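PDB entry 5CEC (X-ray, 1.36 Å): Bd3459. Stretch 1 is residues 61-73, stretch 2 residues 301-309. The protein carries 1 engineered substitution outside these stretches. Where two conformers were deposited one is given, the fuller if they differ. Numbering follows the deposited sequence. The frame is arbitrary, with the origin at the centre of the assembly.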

ATOM      1  N   ASN A  61      11.342  24.913  -3.401  1.00 21.90           N
ATOM      2  CA  ASN A  61      11.355  23.837  -4.355  1.00 22.02           C
ATOM      3  C   ASN A  61       9.992  23.286  -4.606  1.00 20.16           C
ATOM      4  O   ASN A  61       9.883  22.305  -5.302  1.00 21.38           O
ATOM      5  CB  ASN A  61      12.352  22.778  -3.917  1.00 22.95           C
ATOM      6  CG  ASN A  61      13.719  23.357  -3.810  1.00 28.85           C
ATOM      7  OD1 ASN A  61      14.138  23.725  -2.729  1.00 34.81           O
ATOM      8  ND2 ASN A  61      14.330  23.639  -4.957  1.00 29.28           N
ATOM      9  N   LYS A  62       8.934  23.970  -4.126  1.00 19.87           N
ATOM     10  CA  LYS A  62       7.565  23.435  -4.288  1.00 20.17           C
ATOM     11  C   LYS A  62       7.070  23.394  -5.740  1.00 19.95           C
ATOM     12  O   LYS A  62       6.077  22.730  -6.040  1.00 19.95           O
ATOM     13  CB  LYS A  62       6.564  24.167  -3.379  1.00 22.26           C
ATOM     14  CG  LYS A  62       6.314  25.634  -3.706  1.00 25.07           C
ATOM     15  CD  LYS A  62       5.436  26.254  -2.614  1.00 27.73           C
ATOM     16  CE  LYS A  62       5.363  27.755  -2.697  1.00 31.21           C
ATOM     17  NZ  LYS A  62       6.671  28.387  -2.375  1.00 34.90           N
ATOM     18  N   ASP A  63       7.740  24.151  -6.619  1.00 20.98           N
ATOM     19  CA  ASP A  63       7.418  24.161  -8.051  0.50 22.15           C
ATOM     20  C   ASP A  63       8.449  23.411  -8.928  1.00 22.35           C
ATOM     21  O   ASP A  63       8.478  23.587 -10.171  1.00 25.11           O
ATOM     22  CB  ASP A  63       7.239  25.615  -8.520  0.50 24.10           C
ATOM     23  CG  ASP A  63       8.498  26.465  -8.304  0.50 28.49           C
ATOM     24  OD1 ASP A  63       9.306  26.153  -7.382  0.50 28.96           O
ATOM     25  OD2 ASP A  63       8.672  27.459  -9.047  0.50 35.40           O
ATOM     26  N   ASP A  64       9.267  22.550  -8.302  1.00 21.89           N
ATOM     27  CA  ASP A  64      10.249  21.724  -9.021  1.00 22.38           C
ATOM     28  C   ASP A  64       9.769  20.272  -9.080  1.00 19.81           C
ATOM     29  O   ASP A  64       9.192  19.753  -8.093  1.00 19.41           O
ATOM     30  CB  ASP A  64      11.589  21.752  -8.294  1.00 24.26           C
ATOM     31  CG  ASP A  64      12.226  23.119  -8.278  1.00 27.70           C
ATOM     32  OD1 ASP A  64      11.878  23.934  -9.134  1.00 32.84           O
ATOM     33  OD2 ASP A  64      13.068  23.359  -7.413  1.00 33.93           O
ATOM     34  N   LYS A  65       9.997  19.598 -10.213  1.00 20.05           N
ATOM     35  CA  LYS A  65       9.567  18.194 -10.333  1.00 18.47           C
ATOM     36  C   LYS A  65      10.501  17.255  -9.572  1.00 19.28           C
ATOM     37  O   LYS A  65      11.723  17.389  -9.677  1.00 19.41           O
ATOM     38  CB  LYS A  65       9.485  17.697 -11.779  1.00 20.58           C
ATOM     39  CG  LYS A  65       8.390  18.365 -12.607  1.00 22.89           C
ATOM     40  CD  LYS A  65       8.175  17.618 -13.930  1.00 24.97           C
ATOM     41  CE  LYS A  65       9.296  17.814 -14.920  1.00 27.66           C
ATOM     42  NZ  LYS A  65       9.191  16.933 -16.118  1.00 27.04           N
ATOM     43  N   PHE A  66       9.915  16.290  -8.843  1.00 17.58           N
ATOM     44  CA  PHE A  66      10.666  15.217  -8.165  1.00 17.85           C
ATOM     45  C   PHE A  66       9.962  13.886  -8.377  1.00 17.21           C
ATOM     46  O   PHE A  66       8.753  13.862  -8.668  1.00 16.83           O
ATOM     47  CB  PHE A  66      10.791  15.479  -6.671  1.00 17.63           C
ATOM     48  CG  PHE A  66      11.552  16.719  -6.345  1.00 18.22           C
ATOM     49  CD1 PHE A  66      12.928  16.760  -6.556  1.00 18.27           C
ATOM     50  CD2 PHE A  66      10.896  17.870  -5.914  1.00 17.86           C
ATOM     51  CE1 PHE A  66      13.643  17.888  -6.266  1.00 18.91           C
ATOM     52  CE2 PHE A  66      11.617  19.001  -5.627  1.00 18.14           C
ATOM     53  CZ  PHE A  66      12.981  19.021  -5.813  1.00 17.97           C
ATOM     54  N   PRO A  67      10.690  12.773  -8.211  1.00 16.40           N
ATOM     55  CA  PRO A  67      10.034  11.467  -8.281  1.00 16.50           C
ATOM     56  C   PRO A  67       8.952  11.306  -7.216  1.00 15.50           C
ATOM     57  O   PRO A  67       9.173  11.680  -6.068  1.00 15.96           O
ATOM     58  CB  PRO A  67      11.169  10.488  -8.053  1.00 17.00           C
ATOM     59  CG  PRO A  67      12.416  11.218  -8.392  1.00 19.50           C
ATOM     60  CD  PRO A  67      12.147  12.647  -8.010  1.00 18.11           C
ATOM     61  N   LEU A  68       7.806  10.799  -7.636  1.00 15.42           N
ATOM     62  CA  LEU A  68       6.659  10.651  -6.746  1.00 14.94           C
ATOM     63  C   LEU A  68       6.543   9.286  -6.101  1.00 14.70           C
ATOM     64  O   LEU A  68       5.887   9.132  -5.061  1.00 15.17           O
ATOM     65  CB  LEU A  68       5.383  10.893  -7.539  1.00 14.59           C
ATOM     66  CG  LEU A  68       5.234  12.244  -8.245  1.00 16.05           C
ATOM     67  CD1 LEU A  68       3.885  12.320  -8.938  1.00 16.48           C
ATOM     68  CD2 LEU A  68       5.370  13.367  -7.224  1.00 16.44           C
ATOM     69  N   ALA A  69       7.068   8.274  -6.770  1.00 15.00           N
ATOM     70  CA  ALA A  69       6.775   6.889  -6.375  1.00 15.21           C
ATOM     71  C   ALA A  69       5.255   6.695  -6.303  1.00 14.42           C
ATOM     72  O   ALA A  69       4.521   7.299  -7.098  1.00 14.30           O
ATOM     73  CB  ALA A  69       7.487   6.507  -5.068  1.00 16.58           C
ATOM     74  N   SER A  70       4.756   5.915  -5.341  1.00 14.32           N
ATOM     75  CA  SER A  70       3.353   5.528  -5.357  1.00 14.21           C
ATOM     76  C   SER A  70       2.372   6.626  -4.944  1.00 13.63           C
ATOM     77  O   SER A  70       1.167   6.400  -5.041  1.00 13.62           O
ATOM     78  CB  SER A  70       3.103   4.242  -4.545  1.00 14.56           C
ATOM     79  OG  SER A  70       3.606   3.103  -5.233  1.00 16.03           O
ATOM     80  N   ILE A  71       2.811   7.820  -4.537  1.00 12.86           N
ATOM     81  CA  ILE A  71       1.816   8.905  -4.464  1.00 13.30           C
ATOM     82  C   ILE A  71       1.264   9.258  -5.836  1.00 13.26           C
ATOM     83  O   ILE A  71       0.170   9.830  -5.940  1.00 13.97           O
ATOM     84  CB  ILE A  71       2.254  10.131  -3.656  1.00 13.32           C
ATOM     85  CG1 ILE A  71       3.254  11.009  -4.430  1.00 14.84           C
ATOM     86  CG2 ILE A  71       2.704   9.724  -2.278  1.00 14.25           C
ATOM     87  CD1 ILE A  71       3.659  12.274  -3.682  1.00 16.03           C
ATOM     88  N   SER A  72       1.937   8.820  -6.894  1.00 13.33           N
ATOM     89  CA  SER A  72       1.346   8.821  -8.226  1.00 13.28           C
ATOM     90  C   SER A  72      -0.077   8.251  -8.245  1.00 14.39           C
ATOM     91  O   SER A  72      -0.917   8.643  -9.044  1.00 14.85           O
ATOM     92  CB  SER A  72       2.168   7.955  -9.187  1.00 14.41           C
ATOM     93  OG  SER A  72       3.432   8.482  -9.445  1.00 14.71           O
ATOM     94  N   LYS A  73      -0.317   7.244  -7.395  1.00 13.42           N
ATOM     95  CA  LYS A  73      -1.642   6.586  -7.381  1.00 13.51           C
ATOM     96  C   LYS A  73      -2.767   7.526  -6.972  1.00 14.07           C
ATOM     97  O   LYS A  73      -3.899   7.288  -7.349  1.00 14.81           O
ATOM     98  CB  LYS A  73      -1.601   5.316  -6.527  1.00 13.33           C
ATOM     99  CG  LYS A  73      -0.609   4.272  -7.013  1.00 13.76           C
ATOM    100  CD  LYS A  73      -0.723   2.976  -6.241  1.00 14.38           C
ATOM    101  CE  LYS A  73       0.127   1.876  -6.829  1.00 15.44           C
ATOM    102  NZ  LYS A  73       1.574   2.099  -6.645  1.00 16.79           N
ATOM    103  N   VAL A 301      13.078   5.697 -15.375  1.00 25.81           N
ATOM    104  CA  VAL A 301      12.032   6.588 -15.812  1.00 28.77           C
ATOM    105  C   VAL A 301      10.946   6.515 -14.739  1.00 27.73           C
ATOM    106  O   VAL A 301      10.296   5.463 -14.592  1.00 28.55           O
ATOM    107  CB  VAL A 301      11.490   6.176 -17.200  1.00 31.14           C
ATOM    108  CG1 VAL A 301      10.302   7.055 -17.565  1.00 33.45           C
ATOM    109  CG2 VAL A 301      12.579   6.237 -18.280  1.00 33.86           C
ATOM    110  N   TYR A 302      10.789   7.596 -13.958  1.00 23.65           N
ATOM    111  CA  TYR A 302       9.805   7.657 -12.862  1.00 24.11           C
ATOM    112  C   TYR A 302       8.804   8.764 -13.168  1.00 22.65           C
ATOM    113  O   TYR A 302       9.175   9.826 -13.699  1.00 25.83           O
ATOM    114  CB  TYR A 302      10.478   7.969 -11.518  1.00 26.76           C
ATOM    115  CG  TYR A 302      11.359   6.857 -10.990  1.00 26.71           C
ATOM    116  CD1 TYR A 302      10.816   5.746 -10.402  1.00 26.00           C
ATOM    117  CD2 TYR A 302      12.744   6.902 -11.156  1.00 31.13           C
ATOM    118  CE1 TYR A 302      11.606   4.721  -9.903  1.00 29.18           C
ATOM    119  CE2 TYR A 302      13.552   5.862 -10.708  1.00 33.66           C
ATOM    120  CZ  TYR A 302      12.976   4.763 -10.082  1.00 32.00           C
ATOM    121  OH  TYR A 302      13.778   3.726  -9.643  1.00 36.55           O
ATOM    122  N   ASN A 303       7.550   8.568 -12.778  1.00 17.84           N
ATOM    123  CA  ASN A 303       6.616   9.674 -12.768  1.00 17.38           C
ATOM    124  C   ASN A 303       7.193  10.761 -11.856  1.00 17.07           C
ATOM    125  O   ASN A 303       7.683  10.483 -10.760  1.00 17.10           O
ATOM    126  CB  ASN A 303       5.281   9.253 -12.163  1.00 17.18           C
ATOM    127  CG  ASN A 303       4.490   8.286 -13.015  1.00 16.25           C
ATOM    128  OD1 ASN A 303       4.760   8.055 -14.184  1.00 17.83           O
ATOM    129  ND2 ASN A 303       3.474   7.695 -12.400  1.00 15.86           N
ATOM    130  N   GLU A 304       7.113  12.007 -12.319  1.00 18.22           N
ATOM    131  CA  GLU A 304       7.551  13.149 -11.528  1.00 17.64           C
ATOM    132  C   GLU A 304       6.509  14.234 -11.560  1.00 17.98           C
ATOM    133  O   GLU A 304       5.793  14.387 -12.549  1.00 18.94           O
ATOM    134  CB  GLU A 304       8.883  13.715 -12.032  1.00 19.69           C
ATOM    135  CG  GLU A 304      10.038  12.719 -12.017  1.00 21.05           C
ATOM    136  CD  GLU A 304      11.386  13.389 -12.132  1.00 27.64           C
ATOM    137  OE1 GLU A 304      11.424  14.570 -12.463  1.00 33.83           O
ATOM    138  OE2 GLU A 304      12.411  12.717 -11.978  1.00 34.78           O
ATOM    139  N   ALA A 305       6.444  14.989 -10.473  1.00 16.02           N
ATOM    140  CA  ALA A 305       5.605  16.191 -10.444  1.00 16.62           C
ATOM    141  C   ALA A 305       6.076  17.108  -9.349  1.00 16.97           C
ATOM    142  O   ALA A 305       6.924  16.739  -8.511  1.00 17.25           O
ATOM    143  CB  ALA A 305       4.137  15.844 -10.205  1.00 17.89           C
ATOM    144  N   THR A 306       5.524  18.315  -9.342  1.00 17.22           N
ATOM    145  CA  THR A 306       5.831  19.266  -8.293  1.00 16.85           C
ATOM    146  C   THR A 306       5.005  18.984  -7.041  1.00 16.93           C
ATOM    147  O   THR A 306       3.908  18.440  -7.103  1.00 16.87           O
ATOM    148  CB  THR A 306       5.608  20.713  -8.759  1.00 18.39           C
ATOM    149  OG1 THR A 306       4.208  20.947  -8.901  1.00 19.58           O
ATOM    150  CG2 THR A 306       6.337  21.023 -10.088  1.00 19.37           C
ATOM    151  N   CYS A 307       5.514  19.457  -5.915  1.00 17.40           N
ATOM    152  CA  CYS A 307       4.807  19.366  -4.644  1.00 18.06           C
ATOM    153  C   CYS A 307       3.487  20.175  -4.758  1.00 17.30           C
ATOM    154  O   CYS A 307       2.437  19.714  -4.311  1.00 17.83           O
ATOM    155  CB  CYS A 307       5.700  19.871  -3.526  1.00 20.01           C
ATOM    156  SG  CYS A 307       5.133  19.457  -1.878  1.00 24.95           S
ATOM    157  N   GLU A 308       3.535  21.367  -5.380  1.00 17.64           N
ATOM    158  CA  GLU A 308       2.317  22.153  -5.618  1.00 18.97           C
ATOM    159  C   GLU A 308       1.255  21.365  -6.378  1.00 17.25           C
ATOM    160  O   GLU A 308       0.068  21.394  -6.027  1.00 18.77           O
ATOM    161  CB  GLU A 308       2.604  23.462  -6.375  1.00 21.87           C
ATOM    162  CG  GLU A 308       3.248  24.529  -5.527  1.00 26.73           C
ATOM    163  CD  GLU A 308       3.306  25.890  -6.199  1.00 33.82           C
ATOM    164  OE1 GLU A 308       2.886  26.032  -7.369  1.00 41.99           O
ATOM    165  OE2 GLU A 308       3.766  26.840  -5.539  1.00 41.30           O
ATOM    166  N   MET A 309       1.688  20.617  -7.398  1.00 17.09           N
ATOM    167  CA  MET A 309       0.754  19.803  -8.166  1.00 17.00           C
ATOM    168  C   MET A 309       0.067  18.757  -7.273  1.00 16.15           C
ATOM    169  O   MET A 309      -1.119  18.441  -7.457  1.00 17.12           O
ATOM    170  CB  MET A 309       1.438  19.123  -9.348  1.00 18.89           C
ATOM    171  CG  MET A 309       1.577  19.999 -10.575  1.00 23.59           C
ATOM    172  SD  MET A 309       0.011  20.521 -11.309  1.00 28.82           S
ATOM    173  CE  MET A 309      -0.986  19.075 -11.124  1.00 21.63           C
TER
HETATM  174  O   HOH W   1       8.275  20.055  -5.582  1.00 17.90           O
HETATM  175  O   HOH W   2      10.011  14.306 -15.243  1.00 30.09           O
HETATM  176  O   HOH W   3       7.693   7.985  -9.444  1.00 22.47           O

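Backbone pairing comes first. Two short strands, centred on Phe66 and Ala305, run antiparallel with a marked twist, and these two residues form the hydrogen-bonded pair: Phe66 N donates to Ala305 O (3.0 Å) and Ala305 N to Phe66 O (3.1 Å). Leu68 N to Asn303 O (3.1 Å) extends the ladder past Pro67, which lacks an amide hydrogen but sits at a non-hydrogen-bonded position opposite Glu304, where none is needed. At the other end, the type I turn from Asn61 to Asp64 presents Lys62 O to the first turn of a helix, whose free Glu308 N donates to it (3.0 Å). Thr306, just before that helix, caps it, its OG1 accepting from Met309 N (3.0 Å).

One direct side-chain hydrogen bond crosses: Asn303 ND2 to Ser72 OG (3.1 Å). Ser72 OG donates in turn to Ala69 O (2.8 Å), so a small hydroxyl serves both roles in a buried site. Lys62 lays CG 3.4 Å from Glu308 OE2, but its NZ stays 4.6 Å from Glu308 OE2, beyond a salt bridge.

Leu68 CD1 packs 3.8 Å from Ala305 CB, and Pro67 CB 4.3 Å from Tyr302 CB.

Water 1 donates to Asn61 O and Asp64 O and accepts from Cys307 N; water 2 accepts from Lys65 NZ and lies 3.1 Å from Glu304 OE1; water 3 links Ala69 N with Asn303 O. Between them the stretches bury 731 Å², both sides summed.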